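Local coordinates for protein putative ribose 5-phosphate isomerase (PDB 6FXW) that probably interconverts ribose 5-phosphate and ribulose 5-phosphate in the pentose phosphate pathway, as a type B isomerase of the LacAB/RpiB family, at residues Pro5-Tyr17 / Glu64-Met78. Numbering follows the deposited sequence.
With SO4 (sulfate ion), chain B.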
loop_
_atom_site.group_PDB
_atom_site.type_symbol
_atom_site.label_atom_id
_atom_site.label_comp_id
_atom_site.label_asym_id
_atom_site.label_seq_id
_atom_site.Cartn_x
_atom_site.Cartn_y
_atom_site.Cartn_z
ATOM N N PRO A 5 -11.562 -2.837 -26.457
ATOM C CA PRO A 5 -10.524 -1.851 -26.154
ATOM C C PRO A 5 -11.022 -0.416 -26.161
ATOM O O PRO A 5 -12.019 -0.080 -26.784
ATOM C CB PRO A 5 -9.571 -2.009 -27.317
ATOM C CG PRO A 5 -9.794 -3.422 -27.830
ATOM C CD PRO A 5 -11.238 -3.590 -27.709
ATOM N N LYS A 6 -10.302 0.407 -25.393
ATOM C CA LYS A 6 -10.694 1.765 -25.071
ATOM C C LYS A 6 -9.723 2.795 -25.598
ATOM O O LYS A 6 -8.523 2.528 -25.759
ATOM C CB LYS A 6 -10.565 1.924 -23.525
ATOM C CG LYS A 6 -11.411 1.035 -22.604
ATOM C CD LYS A 6 -12.885 1.258 -22.860
ATOM C CE LYS A 6 -13.741 1.240 -21.594
ATOM N NZ LYS A 6 -13.275 0.261 -20.560
ATOM N N ARG A 7 -10.246 3.987 -25.853
ATOM C CA ARG A 7 -9.447 5.162 -26.235
ATOM C C ARG A 7 -9.078 5.891 -24.946
ATOM O O ARG A 7 -9.994 6.281 -24.232
ATOM C CB ARG A 7 -10.168 6.118 -27.135
ATOM C CG ARG A 7 -10.275 5.533 -28.524
ATOM C CD ARG A 7 -11.100 6.475 -29.421
ATOM N NE ARG A 7 -10.606 7.814 -29.577
ATOM C CZ ARG A 7 -9.657 8.172 -30.493
ATOM N NH1 ARG A 7 -9.096 7.272 -31.316
ATOM N NH2 ARG A 7 -9.286 9.424 -30.645
ATOM N N VAL A 8 -7.784 5.992 -24.676
ATOM C CA VAL A 8 -7.277 6.438 -23.347
ATOM C C VAL A 8 -6.611 7.797 -23.512
ATOM O O VAL A 8 -5.642 7.964 -24.310
ATOM C CB VAL A 8 -6.310 5.402 -22.776
ATOM C CG1 VAL A 8 -5.753 5.966 -21.437
ATOM C CG2 VAL A 8 -6.965 4.024 -22.635
ATOM N N ALA A 9 -7.013 8.766 -22.721
ATOM C CA ALA A 9 -6.311 10.011 -22.567
ATOM C C ALA A 9 -5.468 9.972 -21.273
ATOM O O ALA A 9 -6.026 9.763 -20.205
ATOM C CB ALA A 9 -7.300 11.174 -22.494
ATOM N N LEU A 10 -4.196 10.222 -21.431
ATOM C CA LEU A 10 -3.233 10.179 -20.315
ATOM C C LEU A 10 -2.781 11.595 -20.059
ATOM O O LEU A 10 -2.175 12.226 -20.958
ATOM C CB LEU A 10 -2.014 9.312 -20.655
ATOM C CG LEU A 10 -0.852 9.405 -19.685
ATOM C CD1 LEU A 10 -1.229 8.747 -18.370
ATOM C CD2 LEU A 10 0.423 8.714 -20.203
ATOM N N GLY A 11 -2.988 12.116 -18.867
ATOM C CA GLY A 11 -2.501 13.452 -18.486
ATOM C C GLY A 11 -1.646 13.373 -17.249
ATOM O O GLY A 11 -1.828 12.489 -16.398
ATOM N N CYS A 12 -0.745 14.286 -17.097
ATOM C CA CYS A 12 0.044 14.284 -15.900
ATOM C C CYS A 12 0.617 15.666 -15.716
ATOM O O CYS A 12 0.497 16.537 -16.579
ATOM C CB CYS A 12 1.157 13.219 -15.953
ATOM S SG CYS A 12 2.351 13.611 -17.281
ATOM N N ASP A 13 1.182 15.864 -14.517
ATOM C CA ASP A 13 1.982 17.065 -14.244
ATOM C C ASP A 13 3.465 16.694 -14.387
ATOM O O ASP A 13 3.806 15.599 -14.869
ATOM C CB ASP A 13 1.590 17.756 -12.949
ATOM C CG ASP A 13 1.975 16.981 -11.672
ATOM O OD1 ASP A 13 2.609 15.920 -11.777
ATOM O OD2 ASP A 13 1.739 17.529 -10.599
ATOM N N HIS A 14 4.332 17.535 -13.910
ATOM C CA HIS A 14 5.757 17.348 -14.114
ATOM C C HIS A 14 6.267 16.189 -13.250
ATOM O O HIS A 14 7.340 15.664 -13.494
ATOM C CB HIS A 14 6.522 18.584 -13.712
ATOM C CG HIS A 14 6.141 19.096 -12.408
ATOM N ND1 HIS A 14 4.983 19.823 -12.201
ATOM C CD2 HIS A 14 6.692 18.852 -11.189
ATOM C CE1 HIS A 14 4.847 19.997 -10.892
ATOM N NE2 HIS A 14 5.901 19.458 -10.263
ATOM N N ALA A 15 5.508 15.794 -12.237
ATOM C CA ALA A 15 6.017 14.677 -11.397
ATOM C C ALA A 15 6.227 13.418 -12.251
ATOM O O ALA A 15 7.130 12.583 -11.966
ATOM C CB ALA A 15 5.072 14.383 -10.313
ATOM N N ALA A 16 5.425 13.242 -13.309
ATOM C CA ALA A 16 5.465 12.088 -14.142
ATOM C C ALA A 16 6.181 12.334 -15.458
ATOM O O ALA A 16 6.181 11.490 -16.339
ATOM C CB ALA A 16 4.077 11.549 -14.407
ATOM N N TYR A 17 6.845 13.452 -15.558
ATOM C CA TYR A 17 7.448 13.779 -16.884
ATOM C C TYR A 17 8.537 12.792 -17.226
ATOM O O TYR A 17 8.562 12.284 -18.343
ATOM C CB TYR A 17 7.917 15.214 -16.932
ATOM C CG TYR A 17 8.492 15.582 -18.250
ATOM C CD1 TYR A 17 7.672 15.723 -19.334
ATOM C CD2 TYR A 17 9.813 15.875 -18.356
ATOM C CE1 TYR A 17 8.175 16.082 -20.580
ATOM C CE2 TYR A 17 10.372 16.195 -19.594
ATOM C CZ TYR A 17 9.521 16.319 -20.679
ATOM O OH TYR A 17 9.981 16.716 -21.953
ATOM N N GLU A 64 -13.625 12.365 -27.366
ATOM C CA GLU A 64 -12.366 12.104 -27.970
ATOM C C GLU A 64 -11.644 10.928 -27.287
ATOM O O GLU A 64 -10.810 10.290 -27.881
ATOM C CB GLU A 64 -11.415 13.313 -28.008
ATOM C CG GLU A 64 -11.872 14.481 -28.843
ATOM C CD GLU A 64 -11.973 14.183 -30.355
ATOM O OE1 GLU A 64 -12.656 15.030 -31.076
ATOM O OE2 GLU A 64 -11.456 13.133 -30.778
ATOM N N ALA A 65 -12.002 10.625 -26.028
ATOM C CA ALA A 65 -11.468 9.471 -25.342
ATOM C C ALA A 65 -12.619 8.856 -24.563
ATOM O O ALA A 65 -13.580 9.563 -24.266
ATOM C CB ALA A 65 -10.351 9.864 -24.366
ATOM N N ASP A 66 -12.472 7.544 -24.228
ATOM C CA ASP A 66 -13.418 6.825 -23.471
ATOM C C ASP A 66 -13.078 6.816 -22.016
ATOM O O ASP A 66 -14.000 6.648 -21.136
ATOM C CB ASP A 66 -13.355 5.321 -23.923
ATOM C CG ASP A 66 -13.825 5.144 -25.330
ATOM O OD1 ASP A 66 -14.911 5.691 -25.708
ATOM O OD2 ASP A 66 -13.082 4.536 -26.044
ATOM N N THR A 67 -11.807 6.922 -21.724
ATOM C CA THR A 67 -11.322 6.703 -20.337
ATOM C C THR A 67 -10.091 7.535 -20.166
ATOM O O THR A 67 -9.431 7.939 -21.159
ATOM C CB THR A 67 -11.152 5.196 -19.977
ATOM O OG1 THR A 67 -10.572 5.049 -18.659
ATOM C CG2 THR A 67 -10.243 4.520 -20.885
ATOM N N GLY A 68 -9.735 7.891 -18.944
ATOM C CA GLY A 68 -8.599 8.692 -18.716
ATOM C C GLY A 68 -7.688 8.130 -17.639
ATOM O O GLY A 68 -8.161 7.343 -16.777
ATOM N N ILE A 69 -6.427 8.488 -17.701
ATOM C CA ILE A 69 -5.467 8.210 -16.618
ATOM C C ILE A 69 -4.834 9.521 -16.270
ATOM O O ILE A 69 -4.284 10.174 -17.164
ATOM C CB ILE A 69 -4.453 7.170 -17.088
ATOM C CG1 ILE A 69 -5.166 5.862 -17.480
ATOM C CG2 ILE A 69 -3.469 6.920 -15.987
ATOM C CD1 ILE A 69 -4.225 4.801 -18.082
ATOM N N LEU A 70 -4.791 9.914 -15.000
ATOM C CA LEU A 70 -4.194 11.129 -14.537
ATOM C C LEU A 70 -3.116 10.799 -13.495
ATOM O O LEU A 70 -3.366 10.010 -12.598
ATOM C CB LEU A 70 -5.224 12.065 -13.942
ATOM C CG LEU A 70 -6.178 12.697 -14.943
ATOM C CD1 LEU A 70 -7.261 13.471 -14.220
ATOM C CD2 LEU A 70 -5.404 13.613 -15.850
ATOM N N VAL A 71 -1.947 11.381 -13.664
ATOM C CA VAL A 71 -0.752 11.056 -12.857
ATOM C C VAL A 71 -0.204 12.354 -12.265
ATOM O O VAL A 71 0.106 13.326 -12.980
ATOM C CB VAL A 71 0.289 10.348 -13.681
ATOM C CG1 VAL A 71 1.348 9.781 -12.738
ATOM C CG2 VAL A 71 -0.225 9.309 -14.594
ATOM N N CYS A 72 -0.075 12.401 -10.945
ATOM C CA CYS A 72 0.629 13.491 -10.213
ATOM C C CYS A 72 1.559 12.835 -9.214
ATOM O O CYS A 72 1.757 11.602 -9.255
ATOM C CB CYS A 72 -0.249 14.612 -9.670
ATOM S SG CYS A 72 -1.379 14.107 -8.399
ATOM N N GLY A 73 2.074 13.595 -8.259
ATOM C CA GLY A 73 2.936 12.956 -7.308
ATOM C C GLY A 73 2.238 11.852 -6.505
ATOM O O GLY A 73 2.830 10.780 -6.263
ATOM N N THR A 74 0.989 12.062 -6.099
ATOM C CA THR A 74 0.254 11.100 -5.265
ATOM C C THR A 74 -1.017 10.586 -5.899
ATOM O O THR A 74 -1.631 9.655 -5.415
ATOM C CB THR A 74 -0.190 11.748 -3.961
ATOM O OG1 THR A 74 -1.085 12.815 -4.261
ATOM C CG2 THR A 74 0.988 12.228 -3.162
ATOM N N GLY A 75 -1.498 11.237 -6.972
ATOM C CA GLY A 75 -2.796 11.033 -7.505
ATOM C C GLY A 75 -3.887 11.919 -6.923
ATOM O O GLY A 75 -5.011 11.975 -7.455
ATOM N N ILE A 76 -3.671 12.433 -5.723
ATOM C CA ILE A 76 -4.781 13.006 -4.924
ATOM C C ILE A 76 -5.265 14.335 -5.612
ATOM O O ILE A 76 -6.460 14.525 -5.766
ATOM C CB ILE A 76 -4.319 13.298 -3.499
ATOM C CG1 ILE A 76 -4.018 11.986 -2.746
ATOM C CG2 ILE A 76 -5.388 14.093 -2.735
ATOM C CD1 ILE A 76 -3.230 12.255 -1.490
ATOM N N GLY A 77 -4.315 15.181 -5.995
ATOM C CA GLY A 77 -4.737 16.408 -6.649
ATOM C C GLY A 77 -5.529 16.147 -7.920
ATOM O O GLY A 77 -6.528 16.781 -8.221
ATOM N N MET A 78 -5.034 15.206 -8.720
ATOM C CA MET A 78 -5.764 14.767 -9.900
ATOM C C MET A 78 -7.140 14.312 -9.612
ATOM O O MET A 78 -8.126 14.669 -10.320
ATOM C CB MET A 78 -4.959 13.693 -10.658
ATOM C CG MET A 78 -3.683 14.209 -11.310
ATOM S SD MET A 78 -4.032 15.529 -12.490
ATOM C CE MET A 78 -2.516 15.503 -13.439
HETATM S S SO4 B . 6.261 19.815 -6.479
HETATM O O1 SO4 B . 7.464 20.266 -5.673
HETATM O O2 SO4 B . 6.711 19.019 -7.620
HETATM O O3 SO4 B . 5.470 18.964 -5.437
HETATM O O4 SO4 B . 5.604 21.020 -6.898
HETATM O O HOH W 1 2.441 16.374 -8.340
#
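Leu-10 leans over Ile-69 and Val-71, and its CD1 lies 3.7 Å from Ile-69 CG2. Leu-10 lies on strand 6-12 and the other two on its parallel neighbour 67-72, inside the five-stranded parallel sheet of the Rossmann-like alpha/beta fold of RpiB enzymes. CG of Leu-10 is anti to the backbone N (chi1 169°), which places CD1 between the two branched side chains. Val-8 extends this apolar face toward the start of the strands: its CG1 meets Ile-69 CD1. Helix 120-131 covers that end through Leu-131 and Ile-127. On the other face, Ala-9 CB packs on Ala-65 CB, and Leu-70 CD2 lies over Gly-11, 3.9 Å from its CA.

Regular parallel bonding joins the backbones, from Ala-9 N to Thr-67 O as far as Asp-13 N to Val-71 O. Beyond the strand ends, Asp-13 OD1 closes an Asx turn by accepting from Ala-15 N. A water links Asp-13 OD2 to Gly-73 N. His-14 NE2 holds a sulfate ion that also binds Arg-116 and two arginines of the second subunit.

At the opposite end, Arg-7 N donates to the anti side of Asp-66 OD2 (2.9 Å), while Arg-7 O accepts from both Asp-66 N and Thr-67 N. The Arg-7 guanidinium turns edge-on to Glu-64 O, which lies near its plane, 3.0 Å from NE and 3.3 Å from NH2.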